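Local coordinates for protein WYL1 (Ruminococcus sp., PDB 6OAW) that serves as a WYL-domain accessory protein with a modulatory role in the type VI-D CRISPR-Cas system, at residues Thr8-Arg13 with Asp140-Leu145; Glu22-Pro27 with Arg163-Val168; Phe90-Ile95 with Leu150-Lys155; Phe58-Phe63 with Val133-Cys138. All coordinates share one frame; numbering follows the deposited sequence.

Contact 1: Thr8-Arg13 with Asp140-Leu145; sequences TFLPKR and DLYDTL
The N-terminal loop T8-R13 is laid across helix 139-145, with Y142 and D143 meeting L10, P11 and R13. The Y142 side chain lies in the bend of the loop. Its CB points toward the loop, and CG, anti to the backbone N (chi1 -171°), carries on from there; the hydroxyl OH donates a short 2.6 Å hydrogen bond to P11 O, the carbonyl oxygen sitting near the ring plane. L10 meets the ring obliquely through CD1, 3.7 Å from Y142 CE2. The same methyl also packs on the helix, 3.8 Å from L145 CB. Further along the loop, R13 passes the other side of the tyrosine, its CB 3.7 Å from Y142 CE1. Its extended chain then carries the guanidinium to D143, which it grips side-on: R13 NE lies 2.9 Å from D143 OD1, and R13 NH1 reaches D143 OD2 at 3.0 Å through the syn lone pair. The two flat groups are only 19° apart, although the side chains cross at about a right angle. An alanine in place of R13 would probably leave the D143 carboxylate without its two-pronged partner and the far end of the loop more loosely held. At the near end, the carbonyl oxygen of L145 receives a weak bond from L10 N, while the F9 ring stacks on F164 of helix 161-172. The arrangement is that of an N-terminal arm wrapped over a helix of the helix-rich N-terminal region, fixed by a bidentate arginine-aspartate salt bridge and a tyrosine-carbonyl bond.

Contact 2: Glu22-Pro27 with Arg163-Val168; sequences EVQSIP and RFLKAV
K166 leaves helix 161-172 beside I26 and runs out to P27 at the end of the strand segment. Its CB touches I26 CG2 at 4.1 Å. From there CG, CD and CE pass the carbonyl oxygen of P27 in turn, with K166 CD 3.4 Å from P27 O. The chain is extended as far as CE, and the last torsion (chi4 59°) turns NZ back, giving a 2.7 Å hydrogen bond from K166 NZ to P27 O, tilted from the carbonyl plane. The ammonium also forms salt bridges with E128 and E170. A methionine in its place would probably leave P27 O without this donor and both glutamates without their shared counter-charge. Behind the lysine the contact is apolar: I26 CG2 rests 3.8 Å from K166 CA, close on the helix backbone, while I26 CD1 meets L165 CD1 at 4.0 Å, the two side chains crossing at about a right angle. The strand segment passes the helix at 7.8 Å between axes, inclined by 50°. Along its edge the strand is hydrogen-bonded to strand 131-136, whose L135 touches both I26 and L165; the two-stranded sheet thus lies against helix 161-172.

Contact 3: Phe90-Ile95 with Leu150-Lys155; sequences FVEWQI and LYYENK
The ring of Y152 is overlapped by I95, whose CG1 stands 3.7 Å from the Y152 ring centroid and only 9° off the normal, a CH-pi contact squarely over the face. The other branch, I95 CG2, reaches toward the phenol end, 3.7 Å from Y152 CZ. The opposite face is occupied by Y151 of the same helix, whose CD2 lies 3.6 Å above the Y152 ring plane, over its centre, and so the ring is sandwiched. Nearer the backbone, V91 CG1 packs on Y152 CB at 3.7 Å. V91 and E153 slide past each other in opposite directions, V91 CG2 meeting E153 CG.

E153 supplies the polar half. The chain bends at CG (chi2 83°), which sets CD off to one side. A single carboxylate oxygen accepts two backbone bonds: V91 N to E153 OE2 at 2.7 Å, and E92 N to E153 OE2 at 3.1 Å. Both are nearly straight, and both reach the oxygen from one face of the carboxylate plane, the first on the anti side and the second from above. The F90 ring presents its edge to the same oxygen, with F90 CD1 4.0 Å from E153 OE2. Around this buried group, F164 touches E153, and helix 104-122 packs against V91.

The E92 carboxylate, its OE2 5.8 Å from E153 OE1, would be expected to disfavour a second negative charge somewhat. Yet because E92 begins helix 92-96, the E153 carboxylate sits at the amino end of that helix, where two N-H groups and the helix dipole would probably favour its anionic form.

Contact 4: Phe58-Phe63 with Val133-Cys138; sequences FLTSIF and VRLSIC
L59 packs against V133 and L135 in the close, buried part of this contact, whereas T60 CG2 and C138 SG face each other more loosely, on residues that are both partly exposed. In the tight part, the branch end of L59 meets the valine: L59 CD1 lies 3.8 Å from V133 CG1, the two side chains crossing obliquely. L135 comes in from the next inward-pointing position of the strand. Its CG is anti to the backbone N (chi1 169°), and its methyl CD1 reaches the helix between two neighbouring residues, 4.1 Å from L59 CB and 3.8 Å from T60 OG1. That hydroxyl is not left to the apolar contact alone, since it is hydrogen-bonded to the carbonyl of S56, one turn earlier in the helix.

On the loose side, T60 CG2 and C138 SG approach to just 4.3 Å. C138 is the N-cap residue of helix 139-145, its SG capping a backbone N there. The two segments share no hydrogen bond, and the contact is mainly one of aliphatic groups. A polar tie comes from just outside, where the hydroxyl of S56 bonds to the backbone N of S136. The L59 carbonyl in turn accepts from the hydroxyl of Y169 on helix 161-172, which also touches L135 through L165.

Helix segment and strand segment pass at 9.3 Å between axes, steeply inclined at 74°. V133 and L135 point toward the helix and R134 away, the alternation of a beta-strand with one face turned inward. This is a helix packed steeply across the apolar face of a two-stranded antiparallel sheet, here joining helix 55-71 to strands 23-28 and 131-136.

How the contacts relate
All four contacts lie in the helix-rich N-terminal part of the chain, ahead of the six-stranded sheet. Contacts 2 and 4 are nearest, their centres about 9 Å apart, since strands 23-28 and 131-136 pair in one antiparallel sheet; the centres of contacts 3 and 4 are about 20 Å apart. The first segments follow in the order 1, 2, 4, 3 and their partners in the order 4, 1, 3, 2. Contact 4 is therefore nested within contacts 1 and 2, and contact 3 within contact 2, while contact 1 crosses both 2 and 3. The rings of F9, F164, F90 and F63 link the contacts in series, so the early and late parts of this region form one interlocked body.

Contact 1: Thr8-Arg13 with Asp140-Leu145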
loop_
_atom_site.group_PDB
_atom_site.type_symbol
_atom_site.label_atom_id
_atom_site.label_comp_id
_atom_site.label_asym_id
_atom_site.label_seq_id
_atom_site.Cartn_x
_atom_site.Cartn_y
_atom_site.Cartn_z
ATOM N N THR B 8 12.873 9.881 31.265
ATOM C CA THR B 8 12.986 8.699 30.356
ATOM C C THR B 8 11.818 7.719 30.542
ATOM O O THR B 8 11.195 7.702 31.628
ATOM C CB THR B 8 14.339 8.003 30.546
ATOM O OG1 THR B 8 14.388 7.442 31.852
ATOM C CG2 THR B 8 15.508 8.941 30.360
ATOM N N PHE B 9 11.537 6.934 29.497
ATOM C CA PHE B 9 10.437 5.934 29.469
ATOM C C PHE B 9 10.567 4.978 30.647
ATOM O O PHE B 9 9.551 4.620 31.250
ATOM C CB PHE B 9 10.465 5.147 28.162
ATOM C CG PHE B 9 10.015 5.959 26.975
ATOM C CD1 PHE B 9 8.696 6.373 26.889
ATOM C CD2 PHE B 9 10.892 6.284 25.958
ATOM C CE1 PHE B 9 8.249 7.094 25.798
ATOM C CE2 PHE B 9 10.454 7.028 24.875
ATOM C CZ PHE B 9 9.129 7.418 24.789
ATOM N N LEU B 10 11.800 4.552 30.915
ATOM C CA LEU B 10 12.156 3.584 31.978
ATOM C C LEU B 10 13.307 4.165 32.787
ATOM O O LEU B 10 14.162 4.856 32.233
ATOM C CB LEU B 10 12.553 2.254 31.332
ATOM C CG LEU B 10 11.452 1.516 30.571
ATOM C CD1 LEU B 10 12.024 0.294 29.860
ATOM C CD2 LEU B 10 10.321 1.109 31.503
ATOM N N PRO B 11 13.347 3.916 34.116
ATOM C CA PRO B 11 14.405 4.454 34.962
ATOM C C PRO B 11 15.720 3.731 34.635
ATOM O O PRO B 11 15.672 2.582 34.210
ATOM C CB PRO B 11 13.907 4.192 36.392
ATOM C CG PRO B 11 12.997 2.983 36.258
ATOM C CD PRO B 11 12.416 3.050 34.853
ATOM N N LYS B 12 16.852 4.423 34.805
ATOM C CA LYS B 12 18.199 3.822 34.635
ATOM C C LYS B 12 18.281 2.691 35.664
ATOM O O LYS B 12 17.814 2.911 36.808
ATOM C CB LYS B 12 19.306 4.870 34.815
ATOM C CG LYS B 12 19.108 6.206 34.113
ATOM N N ARG B 13 18.777 1.512 35.277
ATOM C CA ARG B 13 18.869 0.336 36.186
ATOM C C ARG B 13 20.202 0.355 36.945
ATOM O O ARG B 13 21.193 0.884 36.392
ATOM C CB ARG B 13 18.747 -0.967 35.392
ATOM C CG ARG B 13 19.898 -1.218 34.432
ATOM C CD ARG B 13 19.631 -2.414 33.552
ATOM N NE ARG B 13 20.709 -2.601 32.600
ATOM C CZ ARG B 13 21.887 -3.163 32.870
ATOM N NH1 ARG B 13 22.785 -3.292 31.908
ATOM N NH2 ARG B 13 22.188 -3.569 34.088
ATOM N N ASP B 140 19.915 -4.767 26.351
ATOM C CA ASP B 140 20.318 -3.709 25.379
ATOM C C ASP B 140 19.134 -2.773 25.123
ATOM O O ASP B 140 19.355 -1.550 25.148
ATOM C CB ASP B 140 20.874 -4.278 24.069
ATOM C CG ASP B 140 22.265 -4.861 24.228
ATOM O OD1 ASP B 140 22.908 -4.563 25.245
ATOM O OD2 ASP B 140 22.684 -5.638 23.365
ATOM N N LEU B 141 17.928 -3.312 24.930
ATOM C CA LEU B 141 16.718 -2.481 24.699
ATOM C C LEU B 141 16.390 -1.721 25.986
ATOM O O LEU B 141 16.005 -0.551 25.890
ATOM C CB LEU B 141 15.523 -3.318 24.239
ATOM C CG LEU B 141 14.271 -2.491 23.909
ATOM C CD1 LEU B 141 14.545 -1.453 22.829
ATOM C CD2 LEU B 141 13.117 -3.372 23.474
ATOM N N TYR B 142 16.549 -2.331 27.157
ATOM C CA TYR B 142 16.250 -1.642 28.438
ATOM C C TYR B 142 17.104 -0.380 28.529
ATOM O O TYR B 142 16.551 0.682 28.865
ATOM C CB TYR B 142 16.468 -2.518 29.676
ATOM C CG TYR B 142 15.950 -1.835 30.917
ATOM C CD1 TYR B 142 16.739 -0.920 31.595
ATOM C CD2 TYR B 142 14.636 -1.995 31.328
ATOM C CE1 TYR B 142 16.257 -0.237 32.700
ATOM C CE2 TYR B 142 14.134 -1.307 32.417
ATOM C CZ TYR B 142 14.947 -0.423 33.100
ATOM O OH TYR B 142 14.451 0.261 34.166
ATOM N N ASP B 143 18.404 -0.508 28.235
ATOM C CA ASP B 143 19.402 0.592 28.364
ATOM C C ASP B 143 19.108 1.675 27.316
ATOM O O ASP B 143 19.298 2.842 27.656
ATOM C CB ASP B 143 20.836 0.048 28.340
ATOM C CG ASP B 143 21.181 -0.736 29.597
ATOM O OD1 ASP B 143 20.498 -0.539 30.628
ATOM O OD2 ASP B 143 22.114 -1.550 29.539
ATOM N N THR B 144 18.606 1.325 26.132
ATOM C CA THR B 144 18.155 2.324 25.115
ATOM C C THR B 144 16.916 3.058 25.643
ATOM O O THR B 144 16.897 4.289 25.595
ATOM C CB THR B 144 17.901 1.679 23.746
ATOM O OG1 THR B 144 19.126 1.121 23.277
ATOM C CG2 THR B 144 17.381 2.657 22.718
ATOM N N LEU B 145 15.924 2.331 26.157
ATOM C CA LEU B 145 14.640 2.936 26.593
ATOM C C LEU B 145 14.816 3.726 27.895
ATOM O O LEU B 145 13.872 4.457 28.260
ATOM C CB LEU B 145 13.611 1.823 26.766
ATOM C CG LEU B 145 13.171 1.130 25.483
ATOM C CD1 LEU B 145 12.235 -0.014 25.810
ATOM C CD2 LEU B 145 12.472 2.089 24.555
#

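Contact 2: Glu22-Pro27 with Arg163-Val168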
loop_
_atom_site.group_PDB
_atom_site.type_symbol
_atom_site.label_atom_id
_atom_site.label_comp_id
_atom_site.label_asym_id
_atom_site.label_seq_id
_atom_site.Cartn_x
_atom_site.Cartn_y
_atom_site.Cartn_z
ATOM N N GLU B 22 11.923 -7.483 32.077
ATOM C CA GLU B 22 10.483 -7.165 32.288
ATOM C C GLU B 22 9.737 -7.259 30.947
ATOM O O GLU B 22 10.355 -6.980 29.908
ATOM C CB GLU B 22 10.334 -5.801 32.971
ATOM C CG GLU B 22 10.452 -4.593 32.059
ATOM C CD GLU B 22 10.209 -3.293 32.809
ATOM O OE1 GLU B 22 9.927 -3.359 34.008
ATOM O OE2 GLU B 22 10.306 -2.222 32.201
ATOM N N VAL B 23 8.459 -7.641 30.999
ATOM C CA VAL B 23 7.544 -7.802 29.833
ATOM C C VAL B 23 6.648 -6.566 29.727
ATOM O O VAL B 23 5.962 -6.259 30.730
ATOM C CB VAL B 23 6.671 -9.057 29.992
ATOM C CG1 VAL B 23 5.551 -9.106 28.960
ATOM C CG2 VAL B 23 7.506 -10.327 29.970
ATOM N N GLN B 24 6.637 -5.917 28.561
ATOM C CA GLN B 24 5.678 -4.843 28.200
ATOM C C GLN B 24 4.601 -5.411 27.261
ATOM O O GLN B 24 4.966 -5.953 26.196
ATOM C CB GLN B 24 6.411 -3.677 27.543
ATOM C CG GLN B 24 5.656 -2.365 27.655
ATOM C CD GLN B 24 5.852 -1.665 28.977
ATOM O OE1 GLN B 24 6.492 -2.157 29.922
ATOM N NE2 GLN B 24 5.277 -0.480 29.059
ATOM N N SER B 25 3.333 -5.306 27.675
ATOM C CA SER B 25 2.119 -5.580 26.864
ATOM C C SER B 25 1.904 -4.413 25.891
ATOM O O SER B 25 1.760 -3.290 26.350
ATOM C CB SER B 25 0.906 -5.787 27.734
ATOM O OG SER B 25 0.672 -7.163 27.971
ATOM N N ILE B 26 1.935 -4.682 24.590
ATOM C CA ILE B 26 1.665 -3.671 23.535
ATOM C C ILE B 26 0.341 -4.023 22.880
ATOM O O ILE B 26 0.197 -5.093 22.306
ATOM C CB ILE B 26 2.819 -3.613 22.526
ATOM C CG1 ILE B 26 4.172 -3.518 23.235
ATOM C CG2 ILE B 26 2.618 -2.446 21.572
ATOM C CD1 ILE B 26 5.336 -3.953 22.380
ATOM N N PRO B 27 -0.676 -3.145 22.975
ATOM C CA PRO B 27 -1.953 -3.361 22.295
ATOM C C PRO B 27 -1.888 -2.896 20.831
ATOM O O PRO B 27 -1.775 -1.734 20.568
ATOM C CB PRO B 27 -2.926 -2.566 23.178
ATOM C CG PRO B 27 -2.096 -1.411 23.734
ATOM C CD PRO B 27 -0.662 -1.904 23.761
ATOM N N ARG B 163 2.547 3.646 24.688
ATOM C CA ARG B 163 2.128 4.559 23.600
ATOM C C ARG B 163 3.227 4.571 22.523
ATOM O O ARG B 163 2.888 4.438 21.316
ATOM C CB ARG B 163 1.847 5.952 24.187
ATOM N N PHE B 164 4.494 4.734 22.929
ATOM C CA PHE B 164 5.655 4.834 22.001
ATOM C C PHE B 164 5.746 3.541 21.167
ATOM O O PHE B 164 5.780 3.612 19.913
ATOM C CB PHE B 164 6.931 5.133 22.787
ATOM C CG PHE B 164 8.223 5.105 22.017
ATOM C CD1 PHE B 164 8.294 5.522 20.708
ATOM C CD2 PHE B 164 9.393 4.726 22.637
ATOM C CE1 PHE B 164 9.497 5.525 20.018
ATOM C CE2 PHE B 164 10.595 4.721 21.950
ATOM C CZ PHE B 164 10.646 5.106 20.634
ATOM N N LEU B 165 5.759 2.391 21.836
ATOM C CA LEU B 165 5.966 1.092 21.149
ATOM C C LEU B 165 4.759 0.790 20.258
ATOM O O LEU B 165 4.971 0.263 19.157
ATOM C CB LEU B 165 6.210 -0.005 22.187
ATOM C CG LEU B 165 7.502 0.112 22.996
ATOM C CD1 LEU B 165 7.622 -1.032 23.958
ATOM C CD2 LEU B 165 8.731 0.163 22.109
ATOM N N LYS B 166 3.540 1.110 20.691
ATOM C CA LYS B 166 2.348 0.871 19.843
ATOM C C LYS B 166 2.510 1.665 18.536
ATOM O O LYS B 166 2.194 1.131 17.433
ATOM C CB LYS B 166 1.067 1.268 20.572
ATOM C CG LYS B 166 -0.174 1.259 19.689
ATOM C CD LYS B 166 -1.455 1.652 20.418
ATOM C CE LYS B 166 -2.694 1.533 19.541
ATOM N NZ LYS B 166 -2.911 0.158 19.010
ATOM N N ALA B 167 2.979 2.907 18.660
ATOM C CA ALA B 167 3.174 3.823 17.515
ATOM C C ALA B 167 4.246 3.243 16.588
ATOM O O ALA B 167 4.057 3.264 15.385
ATOM C CB ALA B 167 3.532 5.191 18.013
ATOM N N VAL B 168 5.342 2.743 17.143
ATOM C CA VAL B 168 6.433 2.152 16.323
ATOM C C VAL B 168 5.860 1.003 15.468
ATOM O O VAL B 168 6.137 0.993 14.258
ATOM C CB VAL B 168 7.607 1.693 17.199
ATOM C CG1 VAL B 168 8.546 0.757 16.450
ATOM C CG2 VAL B 168 8.376 2.873 17.735
#

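Contact 3: Phe90-Ile95 with Leu150-Lys155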
loop_
_atom_site.group_PDB
_atom_site.type_symbol
_atom_site.label_atom_id
_atom_site.label_comp_id
_atom_site.label_asym_id
_atom_site.label_seq_id
_atom_site.Cartn_x
_atom_site.Cartn_y
_atom_site.Cartn_z
ATOM N N PHE B 90 9.321 7.644 15.252
ATOM C CA PHE B 90 10.612 8.214 15.709
ATOM C C PHE B 90 10.635 9.709 15.348
ATOM O O PHE B 90 10.170 10.095 14.276
ATOM C CB PHE B 90 11.796 7.411 15.165
ATOM C CG PHE B 90 11.958 6.092 15.877
ATOM C CD1 PHE B 90 12.598 6.012 17.114
ATOM C CD2 PHE B 90 11.390 4.932 15.352
ATOM C CE1 PHE B 90 12.729 4.793 17.769
ATOM C CE2 PHE B 90 11.519 3.723 16.012
ATOM C CZ PHE B 90 12.192 3.650 17.207
ATOM N N VAL B 91 11.177 10.514 16.252
ATOM C CA VAL B 91 10.935 11.985 16.289
ATOM C C VAL B 91 12.263 12.723 16.093
ATOM O O VAL B 91 12.238 13.736 15.415
ATOM C CB VAL B 91 10.207 12.432 17.573
ATOM C CG1 VAL B 91 9.729 13.864 17.450
ATOM C CG2 VAL B 91 9.022 11.542 17.924
ATOM N N GLU B 92 13.378 12.229 16.633
ATOM C CA GLU B 92 14.720 12.846 16.458
ATOM C C GLU B 92 14.947 13.278 14.993
ATOM O O GLU B 92 15.284 14.440 14.765
ATOM C CB GLU B 92 15.797 11.879 16.926
ATOM C CG GLU B 92 17.212 12.388 16.698
ATOM C CD GLU B 92 17.856 13.017 17.892
ATOM O OE1 GLU B 92 17.903 14.279 17.942
ATOM O OE2 GLU B 92 18.314 12.240 18.764
ATOM N N TRP B 93 14.764 12.386 14.025
ATOM C CA TRP B 93 15.035 12.725 12.609
ATOM C C TRP B 93 14.125 13.877 12.187
ATOM O O TRP B 93 14.554 14.666 11.319
ATOM C CB TRP B 93 14.918 11.523 11.667
ATOM C CG TRP B 93 13.528 11.035 11.424
ATOM C CD1 TRP B 93 12.883 10.048 12.117
ATOM C CD2 TRP B 93 12.646 11.410 10.350
ATOM N NE1 TRP B 93 11.640 9.838 11.589
ATOM C CE2 TRP B 93 11.471 10.646 10.496
ATOM C CE3 TRP B 93 12.734 12.301 9.267
ATOM C CZ2 TRP B 93 10.394 10.766 9.617
ATOM C CZ3 TRP B 93 11.662 12.437 8.405
ATOM C CH2 TRP B 93 10.503 11.678 8.582
ATOM N N GLN B 94 12.899 13.926 12.711
ATOM C CA GLN B 94 11.889 14.912 12.254
ATOM C C GLN B 94 12.278 16.280 12.807
ATOM O O GLN B 94 12.055 17.250 12.106
ATOM C CB GLN B 94 10.465 14.530 12.643
ATOM C CG GLN B 94 10.061 13.206 12.050
ATOM C CD GLN B 94 8.621 12.888 12.304
ATOM O OE1 GLN B 94 7.739 13.594 11.825
ATOM N NE2 GLN B 94 8.385 11.780 12.998
ATOM N N ILE B 95 12.930 16.328 13.967
ATOM C CA ILE B 95 13.484 17.588 14.536
ATOM C C ILE B 95 14.705 17.993 13.710
ATOM O O ILE B 95 14.752 19.146 13.292
ATOM C CB ILE B 95 13.807 17.449 16.029
ATOM C CG1 ILE B 95 12.549 17.074 16.812
ATOM C CG2 ILE B 95 14.476 18.702 16.574
ATOM C CD1 ILE B 95 11.381 18.025 16.652
ATOM N N LEU B 150 16.427 9.508 23.591
ATOM C CA LEU B 150 15.019 9.483 23.100
ATOM C C LEU B 150 14.304 10.754 23.581
ATOM O O LEU B 150 13.103 10.678 23.950
ATOM C CB LEU B 150 14.346 8.213 23.643
ATOM C CG LEU B 150 14.714 6.927 22.899
ATOM C CD1 LEU B 150 14.223 5.692 23.647
ATOM C CD2 LEU B 150 14.146 6.956 21.490
ATOM N N TYR B 151 15.034 11.868 23.638
ATOM C CA TYR B 151 14.551 13.145 24.218
ATOM C C TYR B 151 13.152 13.480 23.672
ATOM O O TYR B 151 12.225 13.683 24.455
ATOM C CB TYR B 151 15.583 14.248 23.950
ATOM C CG TYR B 151 15.253 15.599 24.537
ATOM C CD1 TYR B 151 15.231 15.817 25.906
ATOM C CD2 TYR B 151 14.966 16.667 23.699
ATOM C CE1 TYR B 151 14.903 17.060 26.425
ATOM C CE2 TYR B 151 14.640 17.913 24.196
ATOM C CZ TYR B 151 14.610 18.109 25.565
ATOM O OH TYR B 151 14.267 19.343 26.030
ATOM N N TYR B 152 12.997 13.544 22.349
ATOM C CA TYR B 152 11.765 14.050 21.695
ATOM C C TYR B 152 10.656 12.996 21.763
ATOM O O TYR B 152 9.480 13.378 21.828
ATOM C CB TYR B 152 12.066 14.503 20.268
ATOM C CG TYR B 152 13.000 15.681 20.218
ATOM C CD1 TYR B 152 12.583 16.945 20.602
ATOM C CD2 TYR B 152 14.316 15.523 19.825
ATOM C CE1 TYR B 152 13.450 18.034 20.573
ATOM C CE2 TYR B 152 15.200 16.588 19.817
ATOM C CZ TYR B 152 14.770 17.850 20.184
ATOM O OH TYR B 152 15.679 18.874 20.125
ATOM N N GLU B 153 11.006 11.709 21.741
ATOM C CA GLU B 153 10.020 10.607 21.859
ATOM C C GLU B 153 9.372 10.675 23.251
ATOM O O GLU B 153 8.139 10.571 23.349
ATOM C CB GLU B 153 10.702 9.267 21.561
ATOM C CG GLU B 153 11.071 9.099 20.094
ATOM C CD GLU B 153 12.385 9.728 19.643
ATOM O OE1 GLU B 153 13.151 10.172 20.526
ATOM O OE2 GLU B 153 12.664 9.755 18.397
ATOM N N ASN B 154 10.169 10.906 24.284
ATOM C CA ASN B 154 9.688 11.035 25.693
ATOM C C ASN B 154 8.626 12.146 25.787
ATOM O O ASN B 154 7.629 11.959 26.520
ATOM C CB ASN B 154 10.858 11.240 26.659
ATOM C CG ASN B 154 11.503 9.930 27.052
ATOM O OD1 ASN B 154 10.875 9.119 27.712
ATOM N ND2 ASN B 154 12.739 9.706 26.638
ATOM N N LYS B 155 8.809 13.238 25.044
ATOM C CA LYS B 155 7.884 14.398 25.044
ATOM C C LYS B 155 6.635 14.067 24.226
ATOM O O LYS B 155 5.525 14.296 24.724
ATOM C CB LYS B 155 8.576 15.647 24.486
ATOM C CG LYS B 155 9.530 16.367 25.440
ATOM C CD LYS B 155 10.134 17.601 24.778
ATOM C CE LYS B 155 11.274 18.222 25.557
ATOM N NZ LYS B 155 10.896 19.545 26.093
#

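Contact 4: Phe58-Phe63 with Val133-Cys138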
loop_
_atom_site.group_PDB
_atom_site.type_symbol
_atom_site.label_atom_id
_atom_site.label_comp_id
_atom_site.label_asym_id
_atom_site.label_seq_id
_atom_site.Cartn_x
_atom_site.Cartn_y
_atom_site.Cartn_z
ATOM N N PHE B 58 12.096 -10.378 17.147
ATOM C CA PHE B 58 11.655 -9.811 15.857
ATOM C C PHE B 58 11.250 -8.339 16.093
ATOM O O PHE B 58 11.680 -7.466 15.329
ATOM C CB PHE B 58 10.577 -10.695 15.236
ATOM C CG PHE B 58 10.240 -10.306 13.825
ATOM C CD1 PHE B 58 11.098 -10.614 12.791
ATOM C CD2 PHE B 58 9.097 -9.583 13.535
ATOM C CE1 PHE B 58 10.829 -10.215 11.489
ATOM C CE2 PHE B 58 8.821 -9.194 12.235
ATOM C CZ PHE B 58 9.677 -9.531 11.208
ATOM N N LEU B 59 10.468 -8.058 17.141
ATOM C CA LEU B 59 10.011 -6.685 17.466
ATOM C C LEU B 59 11.236 -5.841 17.824
ATOM O O LEU B 59 11.252 -4.641 17.505
ATOM C CB LEU B 59 9.007 -6.705 18.625
ATOM C CG LEU B 59 7.640 -7.307 18.311
ATOM C CD1 LEU B 59 6.826 -7.465 19.570
ATOM C CD2 LEU B 59 6.891 -6.466 17.299
ATOM N N THR B 60 12.227 -6.461 18.464
ATOM C CA THR B 60 13.471 -5.781 18.885
ATOM C C THR B 60 14.299 -5.392 17.652
ATOM O O THR B 60 14.821 -4.257 17.645
ATOM C CB THR B 60 14.205 -6.610 19.934
ATOM O OG1 THR B 60 13.315 -6.641 21.052
ATOM C CG2 THR B 60 15.537 -6.007 20.311
ATOM N N SER B 61 14.432 -6.273 16.662
ATOM C CA SER B 61 15.132 -5.991 15.383
ATOM C C SER B 61 14.476 -4.789 14.708
ATOM O O SER B 61 15.199 -3.930 14.186
ATOM C CB SER B 61 15.097 -7.171 14.454
ATOM O OG SER B 61 15.841 -8.235 14.989
ATOM N N ILE B 62 13.148 -4.772 14.653
ATOM C CA ILE B 62 12.394 -3.675 13.986
ATOM C C ILE B 62 12.733 -2.378 14.725
ATOM O O ILE B 62 13.151 -1.413 14.061
ATOM C CB ILE B 62 10.886 -3.946 13.983
ATOM C CG1 ILE B 62 10.541 -5.151 13.107
ATOM C CG2 ILE B 62 10.121 -2.699 13.545
ATOM C CD1 ILE B 62 9.102 -5.583 13.215
ATOM N N PHE B 63 12.566 -2.384 16.051
ATOM C CA PHE B 63 12.866 -1.228 16.913
ATOM C C PHE B 63 14.311 -0.792 16.671
ATOM O O PHE B 63 14.478 0.396 16.423
ATOM C CB PHE B 63 12.589 -1.511 18.385
ATOM C CG PHE B 63 12.790 -0.288 19.227
ATOM C CD1 PHE B 63 14.063 0.067 19.642
ATOM C CD2 PHE B 63 11.726 0.544 19.514
ATOM C CE1 PHE B 63 14.260 1.245 20.334
ATOM C CE2 PHE B 63 11.922 1.713 20.234
ATOM C CZ PHE B 63 13.188 2.054 20.647
ATOM N N VAL B 133 0.250 -7.829 22.645
ATOM C CA VAL B 133 1.545 -8.440 22.220
ATOM C C VAL B 133 2.572 -8.232 23.332
ATOM O O VAL B 133 2.760 -7.085 23.789
ATOM C CB VAL B 133 2.032 -7.890 20.867
ATOM C CG1 VAL B 133 3.304 -8.581 20.403
ATOM C CG2 VAL B 133 0.941 -8.028 19.823
ATOM N N ARG B 134 3.171 -9.332 23.771
ATOM C CA ARG B 134 4.021 -9.389 24.986
ATOM C C ARG B 134 5.463 -9.273 24.497
ATOM O O ARG B 134 5.997 -10.271 23.966
ATOM C CB ARG B 134 3.773 -10.664 25.805
ATOM C CG ARG B 134 2.630 -10.554 26.802
ATOM N N LEU B 135 6.062 -8.105 24.684
ATOM C CA LEU B 135 7.479 -7.891 24.350
ATOM C C LEU B 135 8.315 -8.053 25.619
ATOM O O LEU B 135 8.154 -7.243 26.536
ATOM C CB LEU B 135 7.627 -6.497 23.759
ATOM C CG LEU B 135 9.062 -6.015 23.590
ATOM C CD1 LEU B 135 9.844 -6.930 22.654
ATOM C CD2 LEU B 135 9.059 -4.573 23.091
ATOM N N SER B 136 9.187 -9.057 25.647
ATOM C CA SER B 136 10.263 -9.201 26.661
ATOM C C SER B 136 11.377 -8.196 26.327
ATOM O O SER B 136 11.884 -8.253 25.205
ATOM C CB SER B 136 10.748 -10.625 26.707
ATOM O OG SER B 136 11.946 -10.737 27.452
ATOM N N ILE B 137 11.702 -7.282 27.249
ATOM C CA ILE B 137 12.751 -6.226 27.079
ATOM C C ILE B 137 14.124 -6.797 27.474
ATOM O O ILE B 137 14.390 -6.892 28.686
ATOM C CB ILE B 137 12.458 -4.968 27.926
ATOM C CG1 ILE B 137 11.010 -4.473 27.857
ATOM C CG2 ILE B 137 13.452 -3.871 27.569
ATOM C CD1 ILE B 137 10.600 -4.008 26.513
ATOM N N CYS B 138 14.986 -7.089 26.492
ATOM C CA CYS B 138 16.401 -7.497 26.693
ATOM C C CYS B 138 17.197 -6.335 27.304
ATOM O O CYS B 138 16.739 -5.163 27.280
ATOM C CB CYS B 138 17.068 -8.009 25.414
ATOM S SG CYS B 138 17.365 -6.766 24.121
#